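Side-chain contacts in uncharacterized protein (Chaetomium thermophilum, PDB 3LPZ), which is Get4, an alpha-solenoid protein of the Get pathway that probably binds Get5 and takes part in the biogenesis of tail-anchored membrane proteins: residues Cys103-Gln108 with His139-Thr144; Pro112-Phe117 with Val147-Phe152. All coordinates share one frame; numbering follows the deposited sequence.

Contact 1: residues Cys103-Gln108 with His139-Thr144; sequences CLRLFQ and HHVVGT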
# COMPACT_ATOMS: atom_id res chain seq x y z
N CYS A 103 1.54 -8.50 17.93
CA CYS A 103 0.34 -7.78 18.44
C CYS A 103 -0.72 -7.61 17.34
O CYS A 103 -1.92 -7.91 17.55
CB CYS A 103 0.71 -6.41 19.01
SG CYS A 103 1.75 -6.48 20.50
N LEU A 104 -0.27 -7.14 16.18
CA LEU A 104 -1.15 -6.84 15.04
C LEU A 104 -2.09 -7.99 14.70
O LEU A 104 -3.31 -7.79 14.51
CB LEU A 104 -0.31 -6.52 13.79
CG LEU A 104 -1.10 -6.11 12.52
CD1 LEU A 104 -1.90 -4.85 12.79
CD2 LEU A 104 -0.16 -5.88 11.28
N ARG A 105 -1.52 -9.19 14.60
CA ARG A 105 -2.25 -10.35 14.13
C ARG A 105 -3.25 -10.85 15.18
O ARG A 105 -4.14 -11.63 14.87
CB ARG A 105 -1.30 -11.47 13.75
CG ARG A 105 -0.45 -11.12 12.52
CD ARG A 105 0.27 -12.38 12.04
NE ARG A 105 1.19 -12.18 10.91
CZ ARG A 105 0.83 -12.13 9.62
NH1 ARG A 105 -0.46 -12.22 9.29
NH2 ARG A 105 1.76 -11.98 8.67
N LEU A 106 -3.13 -10.38 16.42
CA LEU A 106 -4.08 -10.79 17.46
C LEU A 106 -5.27 -9.86 17.68
O LEU A 106 -6.18 -10.21 18.43
CB LEU A 106 -3.35 -11.09 18.78
CG LEU A 106 -2.39 -12.29 18.79
CD1 LEU A 106 -1.47 -12.22 20.03
CD2 LEU A 106 -3.13 -13.63 18.77
N PHE A 107 -5.29 -8.70 17.04
CA PHE A 107 -6.46 -7.83 17.10
C PHE A 107 -7.61 -8.43 16.29
O PHE A 107 -7.38 -9.00 15.22
CB PHE A 107 -6.20 -6.49 16.44
CG PHE A 107 -5.43 -5.51 17.27
CD1 PHE A 107 -4.04 -5.45 17.18
CD2 PHE A 107 -6.11 -4.59 18.08
CE1 PHE A 107 -3.32 -4.50 17.92
CE2 PHE A 107 -5.40 -3.66 18.82
CZ PHE A 107 -4.00 -3.59 18.72
N GLN A 108 -8.85 -8.26 16.78
CA GLN A 108 -10.03 -8.47 15.94
C GLN A 108 -10.06 -7.39 14.88
O GLN A 108 -9.77 -6.24 15.19
CB GLN A 108 -11.32 -8.38 16.76
CG GLN A 108 -11.55 -9.57 17.66
CD GLN A 108 -11.84 -10.83 16.87
OE1 GLN A 108 -11.30 -11.88 17.16
NE2 GLN A 108 -12.66 -10.70 15.83
N HIS A 139 4.05 -2.61 5.96
CA HIS A 139 3.05 -2.28 4.92
C HIS A 139 2.51 -3.54 4.24
O HIS A 139 1.30 -3.66 4.00
CB HIS A 139 3.62 -1.35 3.83
CG HIS A 139 3.66 0.09 4.21
ND1 HIS A 139 2.54 0.79 4.60
CD2 HIS A 139 4.69 0.98 4.26
CE1 HIS A 139 2.86 2.05 4.87
NE2 HIS A 139 4.16 2.19 4.67
N HIS A 140 3.40 -4.48 3.92
CA HIS A 140 2.97 -5.73 3.34
C HIS A 140 1.93 -6.49 4.21
O HIS A 140 0.87 -6.88 3.73
CB HIS A 140 4.14 -6.66 3.04
CG HIS A 140 3.69 -7.99 2.51
ND1 HIS A 140 3.25 -8.16 1.22
CD2 HIS A 140 3.58 -9.20 3.11
CE1 HIS A 140 2.88 -9.42 1.04
NE2 HIS A 140 3.08 -10.08 2.17
N VAL A 141 2.29 -6.74 5.45
CA VAL A 141 1.40 -7.45 6.36
C VAL A 141 0.06 -6.72 6.60
O VAL A 141 -0.99 -7.35 6.53
CB VAL A 141 2.11 -7.83 7.67
CG1 VAL A 141 1.11 -8.55 8.61
CG2 VAL A 141 3.34 -8.75 7.34
N VAL A 142 0.08 -5.42 6.84
CA VAL A 142 -1.15 -4.65 7.03
C VAL A 142 -1.98 -4.77 5.74
O VAL A 142 -3.19 -4.99 5.77
CB VAL A 142 -0.84 -3.16 7.34
CG1 VAL A 142 -2.11 -2.28 7.24
CG2 VAL A 142 -0.19 -3.04 8.74
N GLY A 143 -1.29 -4.63 4.60
CA GLY A 143 -1.96 -4.74 3.31
C GLY A 143 -2.62 -6.09 3.12
O GLY A 143 -3.77 -6.15 2.66
N THR A 144 -1.92 -7.17 3.49
CA THR A 144 -2.52 -8.51 3.35
C THR A 144 -3.72 -8.74 4.30
O THR A 144 -4.70 -9.39 3.93
CB THR A 144 -1.53 -9.67 3.52
OG1 THR A 144 -1.11 -9.75 4.90
CG2 THR A 144 -0.32 -9.45 2.61
O HOH W 1 0.88 -11.56 5.91
O HOH W 2 -1.81 -11.90 6.59

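Contact 2: residues Pro112-Phe117 with Val147-Phe152; sequences PVRKRF and VEEGEF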
# COMPACT_ATOMS: atom_id res chain seq x y z
N PRO A 112 -11.67 -1.06 17.34
CA PRO A 112 -11.33 0.33 17.00
C PRO A 112 -9.88 0.69 17.30
O PRO A 112 -9.26 1.45 16.53
CB PRO A 112 -12.27 1.17 17.88
CG PRO A 112 -13.49 0.28 18.04
CD PRO A 112 -12.92 -1.14 18.15
N VAL A 113 -9.32 0.14 18.37
CA VAL A 113 -7.97 0.50 18.73
C VAL A 113 -6.96 -0.00 17.69
O VAL A 113 -5.86 0.54 17.63
CB VAL A 113 -7.61 0.08 20.17
CG1 VAL A 113 -6.13 0.44 20.49
CG2 VAL A 113 -8.53 0.82 21.17
N ARG A 114 -7.31 -1.01 16.88
CA ARG A 114 -6.36 -1.50 15.84
C ARG A 114 -5.97 -0.41 14.82
O ARG A 114 -4.83 -0.37 14.35
CB ARG A 114 -6.86 -2.77 15.11
CG ARG A 114 -5.73 -3.41 14.33
CD ARG A 114 -6.17 -4.61 13.51
NE ARG A 114 -6.92 -4.16 12.35
CZ ARG A 114 -7.28 -4.95 11.34
NH1 ARG A 114 -6.95 -6.24 11.36
NH2 ARG A 114 -7.97 -4.44 10.32
N LYS A 115 -6.91 0.47 14.51
CA LYS A 115 -6.68 1.61 13.60
C LYS A 115 -5.59 2.54 14.13
O LYS A 115 -4.68 2.94 13.39
CB LYS A 115 -7.96 2.44 13.41
CG LYS A 115 -9.15 1.71 12.78
CD LYS A 115 -10.40 2.63 12.75
CE LYS A 115 -11.48 2.11 11.80
NZ LYS A 115 -11.77 0.66 12.00
N ARG A 116 -5.71 2.90 15.40
CA ARG A 116 -4.69 3.71 16.08
C ARG A 116 -3.35 2.96 16.13
O ARG A 116 -2.31 3.54 15.84
CB ARG A 116 -5.14 4.09 17.50
CG ARG A 116 -4.23 5.10 18.24
CD ARG A 116 -4.73 5.29 19.68
NE ARG A 116 -3.89 6.15 20.51
CZ ARG A 116 -2.93 6.94 20.04
NH1 ARG A 116 -2.70 6.99 18.74
NH2 ARG A 116 -2.20 7.68 20.87
N PHE A 117 -3.38 1.68 16.48
CA PHE A 117 -2.15 0.89 16.56
C PHE A 117 -1.43 0.90 15.20
O PHE A 117 -0.21 1.14 15.14
CB PHE A 117 -2.42 -0.54 17.01
CG PHE A 117 -1.20 -1.40 17.01
CD1 PHE A 117 -0.17 -1.20 17.95
CD2 PHE A 117 -1.04 -2.40 16.04
CE1 PHE A 117 0.99 -2.01 17.95
CE2 PHE A 117 0.13 -3.21 16.04
CZ PHE A 117 1.14 -3.01 17.00
N VAL A 147 -6.67 -6.97 2.65
CA VAL A 147 -7.18 -7.91 1.64
C VAL A 147 -8.07 -9.04 2.21
O VAL A 147 -9.18 -9.24 1.71
CB VAL A 147 -6.05 -8.54 0.78
CG1 VAL A 147 -6.63 -9.67 -0.17
CG2 VAL A 147 -5.32 -7.45 -0.01
N GLU A 148 -7.59 -9.75 3.23
CA GLU A 148 -8.39 -10.82 3.89
C GLU A 148 -9.74 -10.34 4.40
O GLU A 148 -10.72 -11.09 4.39
CB GLU A 148 -7.63 -11.43 5.08
CG GLU A 148 -6.38 -12.19 4.70
CD GLU A 148 -5.53 -12.56 5.91
OE1 GLU A 148 -5.95 -12.30 7.08
OE2 GLU A 148 -4.44 -13.13 5.68
N GLU A 149 -9.79 -9.11 4.87
CA GLU A 149 -11.00 -8.53 5.44
C GLU A 149 -11.85 -7.82 4.39
O GLU A 149 -12.84 -7.18 4.74
CB GLU A 149 -10.59 -7.50 6.51
CG GLU A 149 -9.94 -8.13 7.71
CD GLU A 149 -9.00 -7.18 8.44
OE1 GLU A 149 -9.17 -5.94 8.34
OE2 GLU A 149 -8.08 -7.68 9.13
N GLY A 150 -11.46 -7.91 3.11
CA GLY A 150 -12.21 -7.24 2.04
C GLY A 150 -12.13 -5.72 2.02
O GLY A 150 -12.97 -5.05 1.43
N GLU A 151 -11.11 -5.15 2.65
CA GLU A 151 -10.88 -3.70 2.58
C GLU A 151 -9.88 -3.37 1.48
O GLU A 151 -8.71 -3.03 1.75
CB GLU A 151 -10.35 -3.19 3.93
CG GLU A 151 -11.36 -3.36 5.12
CD GLU A 151 -12.59 -2.47 5.01
OE1 GLU A 151 -12.55 -1.43 4.31
OE2 GLU A 151 -13.63 -2.80 5.62
N PHE A 152 -10.35 -3.42 0.24
CA PHE A 152 -9.46 -3.41 -0.92
C PHE A 152 -8.80 -2.03 -1.11
O PHE A 152 -7.61 -1.93 -1.41
CB PHE A 152 -10.23 -3.88 -2.18
CG PHE A 152 -10.53 -5.37 -2.23
CD1 PHE A 152 -10.18 -6.24 -1.18
CD2 PHE A 152 -11.18 -5.92 -3.34
CE1 PHE A 152 -10.45 -7.62 -1.25
CE2 PHE A 152 -11.47 -7.33 -3.43
CZ PHE A 152 -11.11 -8.17 -2.37

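Contact 1: residues Cys103-Gln108 with His139-Thr144
The CA atoms of Leu-104 and Val-142 come closest between the two backbones, 8.3 Å apart, where Leu-104, on helix 94-104, approaches the middle of helix 136-148. These are two helices of the alpha-solenoid, next but one in sequence, joined here by side chains. A type I beta turn runs from Leu-104 to Phe-107. Leu-104 points toward helix 136-148. Its CG lies opposite the backbone N across the CA-CB bond (chi1 -176°), which carries it toward the other helix, and chi2 near 61° sets the CD2 methyl against two valines. CD2 of Leu-104 is 3.8 Å from Val-142 CG2 and 4.0 Å from Val-141 CG1. The Leu-104 side chain crosses that of Val-142 at about a right angle. Val-118 and Met-121 of helix 112-128 pack on this buried apolar patch.

Arg-105 covers the more exposed flank. Its chain is extended from CG to NE and brings the guanidinium across Val-141. The CG1 methyl of Val-141 sits over one face, off centre, and comes within 3.5 Å of Arg-105 NH2. NH1 and NH2 each give a hydrogen to a water at the guanidinium edge. Both waters lie in the guanidinium plane, and both donate to the same hydroxyl, that of Thr-144. Thr-144 OG1 gives its own proton to the Val-141 carbonyl, with 2.9 Å between Thr-144 OG1 and Val-141 O.

Contact 2: residues Pro112-Phe117 with Val147-Phe152
Arg-114 and Glu-149 reach for each other from opposite directions and meet in a salt bridge, their CA atoms 13.4 Å apart. Arg-114 grips the carboxylate end-on, with one nitrogen to each oxygen. Arg-114 NH1 donates to Glu-149 OE2 at 2.9 Å, and NH2 donates to OE1 of the same glutamate at 2.8 Å. Both bonds are nearly straight, with N-H...O angles above 160°. The two oxygens lie close to the guanidinium plane and are met on their syn sides. The planes of the two groups are turned 26° apart, so the pair is slightly twisted.

The torsions explain the reach. In Arg-114 the chain leaves the helix with CG trans to the backbone N, then bends at chi3 (74°), which turns NH1 and NH2 toward Glu-149. The Glu-149 chain is extended beyond CG. The bridge joins the N-terminal part of helix 112-128 to the residue just past helix 136-148, and these are two successive helices of the alpha-solenoid. Glu-149 is followed by Gly-150, whose positive phi closes a Schellman motif. Glu-151 then takes the N-cap position of helix 152-159.

Phe-107 packs on Arg-114, and Pro-109 touches Glu-149, so the loop after helix 94-104 borders both partners. Arg-114 is buried, and the two bonds probably offset the cost of placing its charge there. Replacing Arg-114 by a leucine would probably leave the Glu-149 carboxylate without its mate and free to turn. Glu-149 OE2 also lies 3.5 Å from Arg-114 NH2.

Overall arrangement
Contact 1 lies at the middle of helix 136-148, and contact 2 just beyond its C-terminal end. Their centres are about 8 Å apart, and their segments alternate along the chain. Contact 1 is mostly buried and apolar, with an arginine and waters on its exposed flank. Contact 2 is partly buried and rests on direct ionic bonding. The two arginines differ accordingly: Arg-105 reaches Thr-144 through water, while Arg-114 binds a carboxylate. Phe-117 joins the sites. Its ring meets that of Phe-107, with Phe-117 CD2 3.6 Å from Phe-107 CE1. Phe-117 also touches Leu-100, Cys-103 and Leu-104, which packs helix 112-128 against helix 94-104.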